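Local atomic coordinates of uncharacterized metal-dependent hydrolase (Pyrococcus furiosus, PDB entry 3ICJ), a protein that probably hydrolyses carbon-nitrogen bonds other than peptide bonds, as a zinc-binding member of the amidohydrolase family whose substrate is unknown. Residues A[113-122]-A[137-147]; A[178-186]-A[205-214]. All coordinates share one frame; numbering follows the deposited sequence.

Contact 1 and contact 2 follow each other along the chain and belong to one lobe of the protein, built round a mixed sheet that starts with strand 114-115 at one edge. Contact 1 pairs that edge strand with strand 137-142; contact 2 packs helix 177-183 against helix 200-214, two helices whose side chains also rest on Phe164 of strand 163-167. Their centres are about 21 Å apart, yet they touch where Phe138 CZ meets Ile210 CG2 at 3.8 Å. The centres lie about 26 and 25 Å from the centre of the chain, away from the two-zinc site, where carboxylated Lys296 is shared between one ion held by His101, His103 and Asp434 and another held by His348 and His373.

Contact 1. Residues A[113-122]-A[137-147]; sequences MVDLRGVKSM and IFGFGWDQDEL
Phe140 lays its ring along segment 113-117, from Met113 at one end to the paired Asp115 and Arg117 at the other. Its CG stands between the backbone N and the carbonyl carbon (chi1 75°), which swings the ring toward the neighbouring strand. Met113, its chain bent at the sulfur, crosses the ring at about a right angle, CE packing 3.7 Å from Phe140 CD2; Met113 SD, 5.2 Å from the Phe140 ring centroid and oblique to the ring, makes a Met-aromatic contact. Beyond, Arg117 NE comes to 3.5 Å from Phe140 CE1, the guanidinium tilted 36° from the ring. Arg117 grips Asp115 side-on: NE donates to OD1 and NH2 to OD2, each at 3.0 Å. Asp115 OD1 also takes the backbone N of Arg117 in an Asx turn, and these two donors reach it from opposite faces of the carboxylate, which should hold it firmly. Arg117 CG packs directly on Gly141 CA.

Between the strands, Val114 N bonds Phe138 O at 2.8 Å, nearly straight, Phe140 N returns a bond to Val114 O at 3.2 Å, and Leu116 N bonds Phe140 O at 3.0 Å. Leu116 CD1 rests by Trp142 CD1, while the indole NE1 is bonded to Leu165 O. Further on, Leu147 CD2 touches Met122 CE and Val119 CG1. This is the parallel pairing of a beta-alpha-beta unit, strand 114-115 joined to strand 137-142 through helix 122-130.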
loop_
_atom_site.group_PDB
_atom_site.type_symbol
_atom_site.label_atom_id
_atom_site.label_comp_id
_atom_site.label_asym_id
_atom_site.label_seq_id
_atom_site.Cartn_x
_atom_site.Cartn_y
_atom_site.Cartn_z
ATOM N N MET A 113 8.004 11.490 -10.731
ATOM C CA MET A 113 9.237 12.129 -10.296
ATOM C C MET A 113 10.325 12.009 -11.350
ATOM O O MET A 113 10.371 11.033 -12.103
ATOM C CB MET A 113 9.730 11.539 -8.968
ATOM C CG MET A 113 9.005 12.072 -7.745
ATOM S SD MET A 113 9.960 11.932 -6.229
ATOM C CE MET A 113 9.905 10.206 -5.913
ATOM N N VAL A 114 11.177 13.025 -11.420
ATOM C CA VAL A 114 12.338 12.973 -12.303
ATOM C C VAL A 114 13.378 12.029 -11.695
ATOM O O VAL A 114 13.787 12.211 -10.549
ATOM C CB VAL A 114 12.936 14.392 -12.562
ATOM C CG1 VAL A 114 14.249 14.293 -13.352
ATOM C CG2 VAL A 114 11.933 15.274 -13.319
ATOM N N ASP A 115 13.780 11.024 -12.471
ATOM C CA ASP A 115 14.790 10.033 -12.070
ATOM C C ASP A 115 16.230 10.553 -12.239
ATOM O O ASP A 115 16.706 10.733 -13.365
ATOM C CB ASP A 115 14.585 8.749 -12.893
ATOM C CG ASP A 115 15.313 7.538 -12.316
ATOM O OD1 ASP A 115 16.164 7.686 -11.409
ATOM O OD2 ASP A 115 15.028 6.417 -12.789
ATOM N N LEU A 116 16.918 10.766 -11.112
ATOM C CA LEU A 116 18.281 11.329 -11.096
ATOM C C LEU A 116 19.352 10.351 -10.609
ATOM O O LEU A 116 20.443 10.777 -10.218
ATOM C CB LEU A 116 18.354 12.605 -10.238
ATOM C CG LEU A 116 17.512 13.841 -10.563
ATOM C CD1 LEU A 116 17.700 14.919 -9.484
ATOM C CD2 LEU A 116 17.831 14.399 -11.955
ATOM N N ARG A 117 19.046 9.055 -10.617
ATOM C CA ARG A 117 20.009 8.035 -10.191
ATOM C C ARG A 117 21.111 7.855 -11.238
ATOM O O ARG A 117 20.824 7.726 -12.430
ATOM C CB ARG A 117 19.307 6.697 -9.917
ATOM C CG ARG A 117 18.444 6.690 -8.659
ATOM C CD ARG A 117 17.648 5.406 -8.539
ATOM N NE ARG A 117 16.544 5.345 -9.497
ATOM C CZ ARG A 117 15.871 4.238 -9.803
ATOM N NH1 ARG A 117 16.186 3.081 -9.230
ATOM N NH2 ARG A 117 14.881 4.284 -10.689
ATOM N N GLY A 118 22.363 7.867 -10.786
ATOM C CA GLY A 118 23.515 7.671 -11.669
ATOM C C GLY A 118 23.935 8.879 -12.495
ATOM O O GLY A 118 24.707 8.735 -13.447
ATOM N N VAL A 119 23.437 10.066 -12.138
ATOM C CA VAL A 119 23.813 11.324 -12.808
ATOM C C VAL A 119 25.249 11.726 -12.439
ATOM O O VAL A 119 25.585 11.835 -11.254
ATOM C CB VAL A 119 22.828 12.480 -12.472
ATOM C CG1 VAL A 119 23.344 13.787 -12.985
ATOM C CG2 VAL A 119 21.478 12.223 -13.080
ATOM N N LYS A 120 26.079 11.958 -13.455
ATOM C CA LYS A 120 27.522 12.117 -13.258
ATOM C C LYS A 120 28.023 13.554 -13.071
ATOM O O LYS A 120 29.136 13.762 -12.575
ATOM C CB LYS A 120 28.293 11.429 -14.391
ATOM C CG LYS A 120 28.033 9.924 -14.520
ATOM C CD LYS A 120 28.443 9.167 -13.264
ATOM C CE LYS A 120 28.142 7.689 -13.396
ATOM N NZ LYS A 120 28.066 7.092 -12.036
ATOM N N SER A 121 27.222 14.540 -13.472
ATOM C CA SER A 121 27.630 15.945 -13.351
ATOM C C SER A 121 26.438 16.855 -13.081
ATOM O O SER A 121 25.301 16.499 -13.390
ATOM C CB SER A 121 28.397 16.415 -14.604
ATOM O OG SER A 121 27.531 16.653 -15.709
ATOM N N MET A 122 26.710 18.032 -12.515
ATOM C CA MET A 122 25.664 19.034 -12.259
ATOM C C MET A 122 24.971 19.515 -13.545
ATOM O O MET A 122 23.790 19.863 -13.519
ATOM C CB MET A 122 26.216 20.222 -11.451
ATOM C CG MET A 122 25.152 20.979 -10.610
ATOM S SD MET A 122 24.366 19.984 -9.326
ATOM C CE MET A 122 25.812 19.360 -8.459
ATOM N N ILE A 137 8.627 20.763 -10.128
ATOM C CA ILE A 137 9.417 19.585 -10.505
ATOM C C ILE A 137 9.934 18.864 -9.267
ATOM O O ILE A 137 10.768 19.405 -8.542
ATOM C CB ILE A 137 10.633 19.935 -11.414
ATOM C CG1 ILE A 137 10.189 20.695 -12.668
ATOM C CG2 ILE A 137 11.395 18.664 -11.809
ATOM C CD1 ILE A 137 11.311 21.476 -13.325
ATOM N N PHE A 138 9.441 17.647 -9.053
ATOM C CA PHE A 138 9.924 16.751 -8.006
ATOM C C PHE A 138 10.842 15.699 -8.608
ATOM O O PHE A 138 10.593 15.203 -9.701
ATOM C CB PHE A 138 8.752 16.077 -7.270
ATOM C CG PHE A 138 7.841 17.055 -6.566
ATOM C CD1 PHE A 138 8.216 17.626 -5.346
ATOM C CD2 PHE A 138 6.626 17.426 -7.131
ATOM C CE1 PHE A 138 7.380 18.545 -4.690
ATOM C CE2 PHE A 138 5.781 18.344 -6.487
ATOM C CZ PHE A 138 6.162 18.903 -5.260
ATOM N N GLY A 139 11.907 15.375 -7.884
ATOM C CA GLY A 139 12.871 14.375 -8.335
ATOM C C GLY A 139 13.548 13.679 -7.174
ATOM O O GLY A 139 13.351 14.062 -6.023
ATOM N N PHE A 140 14.362 12.669 -7.480
ATOM C CA PHE A 140 14.959 11.813 -6.456
ATOM C C PHE A 140 16.226 11.124 -6.956
ATOM O O PHE A 140 16.443 11.002 -8.166
ATOM C CB PHE A 140 13.954 10.735 -6.002
ATOM C CG PHE A 140 13.760 9.622 -7.007
ATOM C CD1 PHE A 140 14.477 8.426 -6.898
ATOM C CD2 PHE A 140 12.864 9.767 -8.070
ATOM C CE1 PHE A 140 14.320 7.404 -7.836
ATOM C CE2 PHE A 140 12.695 8.740 -9.012
ATOM C CZ PHE A 140 13.421 7.561 -8.890
ATOM N N GLY A 141 17.034 10.640 -6.017
ATOM C CA GLY A 141 18.094 9.699 -6.336
ATOM C C GLY A 141 19.469 10.240 -6.677
ATOM O O GLY A 141 20.330 9.472 -7.101
ATOM N N TRP A 142 19.693 11.545 -6.506
ATOM C CA TRP A 142 21.039 12.097 -6.698
ATOM C C TRP A 142 21.991 11.741 -5.548
ATOM O O TRP A 142 21.563 11.389 -4.447
ATOM C CB TRP A 142 21.011 13.614 -6.937
ATOM C CG TRP A 142 20.426 14.441 -5.812
ATOM C CD1 TRP A 142 19.142 14.919 -5.733
ATOM C CD2 TRP A 142 21.100 14.908 -4.623
ATOM N NE1 TRP A 142 18.972 15.645 -4.578
ATOM C CE2 TRP A 142 20.154 15.658 -3.877
ATOM C CE3 TRP A 142 22.405 14.771 -4.119
ATOM C CZ2 TRP A 142 20.474 16.267 -2.645
ATOM C CZ3 TRP A 142 22.718 15.369 -2.887
ATOM C CH2 TRP A 142 21.757 16.113 -2.171
ATOM N N ASP A 143 23.283 11.866 -5.817
ATOM C CA ASP A 143 24.332 11.536 -4.862
ATOM C C ASP A 143 25.487 12.476 -5.174
ATOM O O ASP A 143 25.936 12.552 -6.323
ATOM C CB ASP A 143 24.742 10.065 -5.046
ATOM C CG ASP A 143 25.693 9.546 -3.960
ATOM O OD1 ASP A 143 26.414 10.332 -3.310
ATOM O OD2 ASP A 143 25.727 8.309 -3.775
ATOM N N GLN A 144 25.961 13.192 -4.152
ATOM C CA GLN A 144 27.038 14.186 -4.317
ATOM C C GLN A 144 28.400 13.577 -4.691
ATOM O O GLN A 144 29.248 14.270 -5.249
ATOM C CB GLN A 144 27.167 15.085 -3.079
ATOM C CG GLN A 144 27.799 14.426 -1.849
ATOM C CD GLN A 144 26.804 13.659 -0.984
ATOM O OE1 GLN A 144 25.608 13.553 -1.294
ATOM N NE2 GLN A 144 27.301 13.125 0.117
ATOM N N ASP A 145 28.592 12.292 -4.389
ATOM C CA ASP A 145 29.800 11.555 -4.786
ATOM C C ASP A 145 29.819 11.285 -6.282
ATOM O O ASP A 145 30.862 11.424 -6.923
ATOM C CB ASP A 145 29.909 10.234 -4.023
ATOM C CG ASP A 145 29.981 10.432 -2.520
ATOM O OD1 ASP A 145 30.589 11.429 -2.070
ATOM O OD2 ASP A 145 29.429 9.583 -1.789
ATOM N N GLU A 146 28.661 10.905 -6.826
ATOM C CA GLU A 146 28.487 10.690 -8.266
ATOM C C GLU A 146 28.537 12.011 -9.052
ATOM O O GLU A 146 29.014 12.050 -10.186
ATOM C CB GLU A 146 27.173 9.949 -8.541
ATOM C CG GLU A 146 27.092 8.542 -7.937
ATOM C CD GLU A 146 25.694 7.918 -8.029
ATOM O OE1 GLU A 146 24.689 8.657 -8.108
ATOM O OE2 GLU A 146 25.599 6.672 -8.011
ATOM N N LEU A 147 28.057 13.083 -8.428
ATOM C CA LEU A 147 28.040 14.429 -9.013
ATOM C C LEU A 147 29.400 15.136 -8.996
ATOM O O LEU A 147 29.691 15.941 -9.883
ATOM C CB LEU A 147 27.024 15.307 -8.270
ATOM C CG LEU A 147 25.540 15.075 -8.520
ATOM C CD1 LEU A 147 24.729 15.654 -7.379
ATOM C CD2 LEU A 147 25.123 15.681 -9.852
#

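Contact 2. Residues A[178-186]-A[205-214]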
loop_
_atom_site.group_PDB
_atom_site.type_symbol
_atom_site.label_atom_id
_atom_site.label_comp_id
_atom_site.label_asym_id
_atom_site.label_seq_id
_atom_site.Cartn_x
_atom_site.Cartn_y
_atom_site.Cartn_z
ATOM N N LYS A 178 12.660 29.488 -5.512
ATOM C CA LYS A 178 11.203 29.487 -5.712
ATOM C C LYS A 178 10.506 28.524 -4.753
ATOM O O LYS A 178 9.509 28.877 -4.118
ATOM C CB LYS A 178 10.848 29.126 -7.159
ATOM C CG LYS A 178 10.914 30.299 -8.117
ATOM C CD LYS A 178 10.245 29.963 -9.425
ATOM C CE LYS A 178 9.791 31.224 -10.154
ATOM N NZ LYS A 178 10.928 31.936 -10.790
ATOM N N MET A 179 11.065 27.323 -4.633
ATOM C CA MET A 179 10.559 26.316 -3.719
ATOM C C MET A 179 10.725 26.755 -2.250
ATOM O O MET A 179 9.805 26.591 -1.454
ATOM C CB MET A 179 11.252 24.974 -3.993
ATOM C CG MET A 179 10.597 23.760 -3.342
ATOM S SD MET A 179 8.979 23.312 -4.029
ATOM C CE MET A 179 8.206 23.199 -2.451
ATOM N N ILE A 180 11.882 27.324 -1.906
ATOM C CA ILE A 180 12.141 27.860 -0.555
ATOM C C ILE A 180 11.081 28.908 -0.169
ATOM O O ILE A 180 10.554 28.889 0.958
ATOM C CB ILE A 180 13.578 28.485 -0.448
ATOM C CG1 ILE A 180 14.631 27.381 -0.376
ATOM C CG2 ILE A 180 13.723 29.373 0.789
ATOM C CD1 ILE A 180 16.015 27.812 -0.777
ATOM N N ASP A 181 10.760 29.788 -1.123
ATOM C CA ASP A 181 9.774 30.866 -0.942
ATOM C C ASP A 181 8.365 30.322 -0.691
ATOM O O ASP A 181 7.588 30.913 0.071
ATOM C CB ASP A 181 9.749 31.805 -2.164
ATOM C CG ASP A 181 11.004 32.685 -2.286
ATOM O OD1 ASP A 181 11.822 32.754 -1.336
ATOM O OD2 ASP A 181 11.152 33.334 -3.347
ATOM N N LEU A 182 8.036 29.207 -1.340
ATOM C CA LEU A 182 6.732 28.574 -1.148
ATOM C C LEU A 182 6.612 27.896 0.218
ATOM O O LEU A 182 5.526 27.858 0.802
ATOM C CB LEU A 182 6.423 27.576 -2.269
ATOM C CG LEU A 182 6.168 28.080 -3.696
ATOM C CD1 LEU A 182 5.791 26.899 -4.585
ATOM C CD2 LEU A 182 5.087 29.173 -3.765
ATOM N N LEU A 183 7.726 27.383 0.734
ATOM C CA LEU A 183 7.712 26.646 2.006
ATOM C C LEU A 183 7.650 27.529 3.247
ATOM O O LEU A 183 6.927 27.210 4.190
ATOM C CB LEU A 183 8.903 25.673 2.105
ATOM C CG LEU A 183 8.860 24.385 1.266
ATOM C CD1 LEU A 183 10.082 23.549 1.554
ATOM C CD2 LEU A 183 7.626 23.553 1.559
ATOM N N ASN A 184 8.411 28.625 3.245
ATOM C CA ASN A 184 8.528 29.504 4.406
ATOM C C ASN A 184 8.898 28.791 5.717
ATOM O O ASN A 184 8.278 29.035 6.755
ATOM C CB ASN A 184 7.260 30.349 4.583
ATOM C CG ASN A 184 7.431 31.750 4.064
ATOM O OD1 ASN A 184 7.294 32.713 4.814
ATOM N ND2 ASN A 184 7.765 31.876 2.781
ATOM N N LEU A 185 9.895 27.906 5.650
ATOM C CA LEU A 185 10.368 27.153 6.818
ATOM C C LEU A 185 11.028 28.063 7.843
ATOM O O LEU A 185 11.692 29.027 7.471
ATOM C CB LEU A 185 11.405 26.111 6.398
ATOM C CG LEU A 185 11.038 25.010 5.411
ATOM C CD1 LEU A 185 12.330 24.334 4.994
ATOM C CD2 LEU A 185 10.054 24.024 6.033
ATOM N N LYS A 186 10.851 27.738 9.123
ATOM C CA LYS A 186 11.500 28.465 10.219
ATOM C C LYS A 186 12.972 28.045 10.280
ATOM O O LYS A 186 13.288 26.900 9.939
ATOM C CB LYS A 186 10.784 28.182 11.551
ATOM C CG LYS A 186 9.285 28.482 11.527
ATOM C CD LYS A 186 8.635 28.233 12.873
ATOM C CE LYS A 186 7.124 28.322 12.761
ATOM N NZ LYS A 186 6.503 28.492 14.106
ATOM N N GLU A 205 8.944 18.208 7.714
ATOM C CA GLU A 205 8.080 19.401 7.672
ATOM C C GLU A 205 7.880 19.953 6.243
ATOM O O GLU A 205 6.766 20.345 5.887
ATOM C CB GLU A 205 8.611 20.483 8.632
ATOM C CG GLU A 205 8.071 21.909 8.437
ATOM C CD GLU A 205 6.747 22.202 9.158
ATOM O OE1 GLU A 205 6.513 23.389 9.472
ATOM O OE2 GLU A 205 5.939 21.275 9.412
ATOM N N SER A 206 8.949 19.965 5.442
ATOM C CA SER A 206 8.869 20.314 4.012
ATOM C C SER A 206 7.856 19.448 3.272
ATOM O O SER A 206 7.030 19.984 2.534
ATOM C CB SER A 206 10.228 20.186 3.304
ATOM O OG SER A 206 11.147 21.168 3.745
ATOM N N ARG A 207 7.935 18.139 3.481
ATOM C CA ARG A 207 7.014 17.177 2.906
ATOM C C ARG A 207 5.589 17.494 3.335
ATOM O O ARG A 207 4.690 17.500 2.526
ATOM C CB ARG A 207 7.354 15.776 3.395
ATOM C CG ARG A 207 8.416 15.034 2.638
ATOM C CD ARG A 207 8.309 13.554 2.984
ATOM N NE ARG A 207 9.518 12.772 2.772
ATOM C CZ ARG A 207 10.359 12.411 3.735
ATOM N NH1 ARG A 207 10.157 12.800 4.987
ATOM N NH2 ARG A 207 11.422 11.669 3.447
ATOM N N LYS A 208 5.398 17.735 4.623
ATOM C CA LYS A 208 4.076 18.005 5.194
ATOM C C LYS A 208 3.458 19.243 4.536
ATOM O O LYS A 208 2.291 19.205 4.131
ATOM C CB LYS A 208 4.171 18.172 6.715
ATOM C CG LYS A 208 2.853 18.500 7.425
ATOM C CD LYS A 208 3.090 18.975 8.859
ATOM C CE LYS A 208 2.757 17.901 9.872
ATOM N NZ LYS A 208 1.295 17.902 10.160
ATOM N N ILE A 209 4.257 20.312 4.403
ATOM C CA ILE A 209 3.797 21.563 3.790
ATOM C C ILE A 209 3.479 21.370 2.297
ATOM O O ILE A 209 2.456 21.853 1.802
ATOM C CB ILE A 209 4.794 22.745 4.019
ATOM C CG1 ILE A 209 4.848 23.128 5.509
ATOM C CG2 ILE A 209 4.370 23.962 3.216
ATOM C CD1 ILE A 209 6.081 23.963 5.911
ATOM N N ILE A 210 4.341 20.640 1.601
ATOM C CA ILE A 210 4.103 20.274 0.205
ATOM C C ILE A 210 2.765 19.531 0.026
ATOM O O ILE A 210 1.931 19.917 -0.804
ATOM C CB ILE A 210 5.290 19.457 -0.363
ATOM C CG1 ILE A 210 6.475 20.388 -0.615
ATOM C CG2 ILE A 210 4.876 18.716 -1.659
ATOM C CD1 ILE A 210 7.830 19.692 -0.739
ATOM N N ASN A 211 2.549 18.507 0.846
ATOM C CA ASN A 211 1.355 17.665 0.757
ATOM C C ASN A 211 0.051 18.348 1.163
ATOM O O ASN A 211 -0.998 18.091 0.570
ATOM C CB ASN A 211 1.523 16.390 1.592
ATOM C CG ASN A 211 2.591 15.459 1.041
ATOM O OD1 ASN A 211 2.959 15.522 -0.136
ATOM N ND2 ASN A 211 3.097 14.584 1.900
ATOM N N GLU A 212 0.119 19.203 2.176
ATOM C CA GLU A 212 -1.071 19.834 2.735
ATOM C C GLU A 212 -1.384 21.228 2.176
ATOM O O GLU A 212 -2.554 21.560 1.981
ATOM C CB GLU A 212 -0.976 19.890 4.263
ATOM C CG GLU A 212 -0.869 18.519 4.917
ATOM C CD GLU A 212 -0.751 18.586 6.433
ATOM O OE1 GLU A 212 -0.893 17.529 7.074
ATOM O OE2 GLU A 212 -0.513 19.683 6.982
ATOM N N LYS A 213 -0.350 22.035 1.938
ATOM C CA LYS A 213 -0.536 23.416 1.473
ATOM C C LYS A 213 -0.344 23.635 -0.037
ATOM O O LYS A 213 -1.173 24.279 -0.662
ATOM C CB LYS A 213 0.354 24.393 2.257
ATOM C CG LYS A 213 0.051 25.861 1.942
ATOM C CD LYS A 213 1.050 26.843 2.537
ATOM C CE LYS A 213 0.672 28.270 2.135
ATOM N NZ LYS A 213 1.651 29.275 2.619
ATOM N N ILE A 214 0.737 23.105 -0.610
ATOM C CA ILE A 214 1.158 23.467 -1.981
ATOM C C ILE A 214 0.470 22.671 -3.103
ATOM O O ILE A 214 -0.052 23.260 -4.058
ATOM C CB ILE A 214 2.696 23.393 -2.118
ATOM C CG1 ILE A 214 3.345 24.352 -1.120
ATOM C CG2 ILE A 214 3.142 23.716 -3.541
ATOM C CD1 ILE A 214 4.728 23.936 -0.711
#
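Leu185 and Glu205 run alongside one another, pointing opposite ways, and the one flat group of this pair, the Glu205 carboxylate, stays out of the touch: the methylene CG does it, 3.8 Å from Leu185 CD2. No aromatic ring belongs to either segment, and the Asn184 amide turns back to its own helix, where ND2 makes a weak bond to Asp181 O. The interface is therefore carried by aliphatic branches.

Leu183 is the knob of the contact, set in a hole of Ser206, Ile209, Ile210 and Ile214. With CG anti to the carbonyl carbon (chi1 -74°), both its methyls are brought onto helix 205-214, where they divide the work. CD1 presses on Ser206 OG at 3.4 Å, while CD2 meets Ile209 CG2 at 3.7 Å and Ile214 CD1 also at 3.7 Å, the last pair crossing at about a right angle. Ser206 OG is satisfied by Ala202 O of its own helix, and it touches Leu185 CD1 as well, at 3.6 Å. With an alanine here, both methyls would go, which would probably open a gap between Ser206 and Ile214 and leave the isoleucine ends free to turn.

Met179 reaches the same helix from one turn earlier. Its CG is anti to the backbone N (chi1 -166°), and two further bends carry CE to 3.8 Å from Ile210 CG1. Ile214 comes in at the end of a wider pi-type turn, its N bonded to Ile209 O at 3.2 Å. Pro162 and Phe164 adjoin Met179. The short axes approach to 10.9 Å and cross at 77°: a steep crossing of two helices in which a single knob, Leu183, fills a hole in the other helix, packed against strands 163-167 and 172-175 of the sheet.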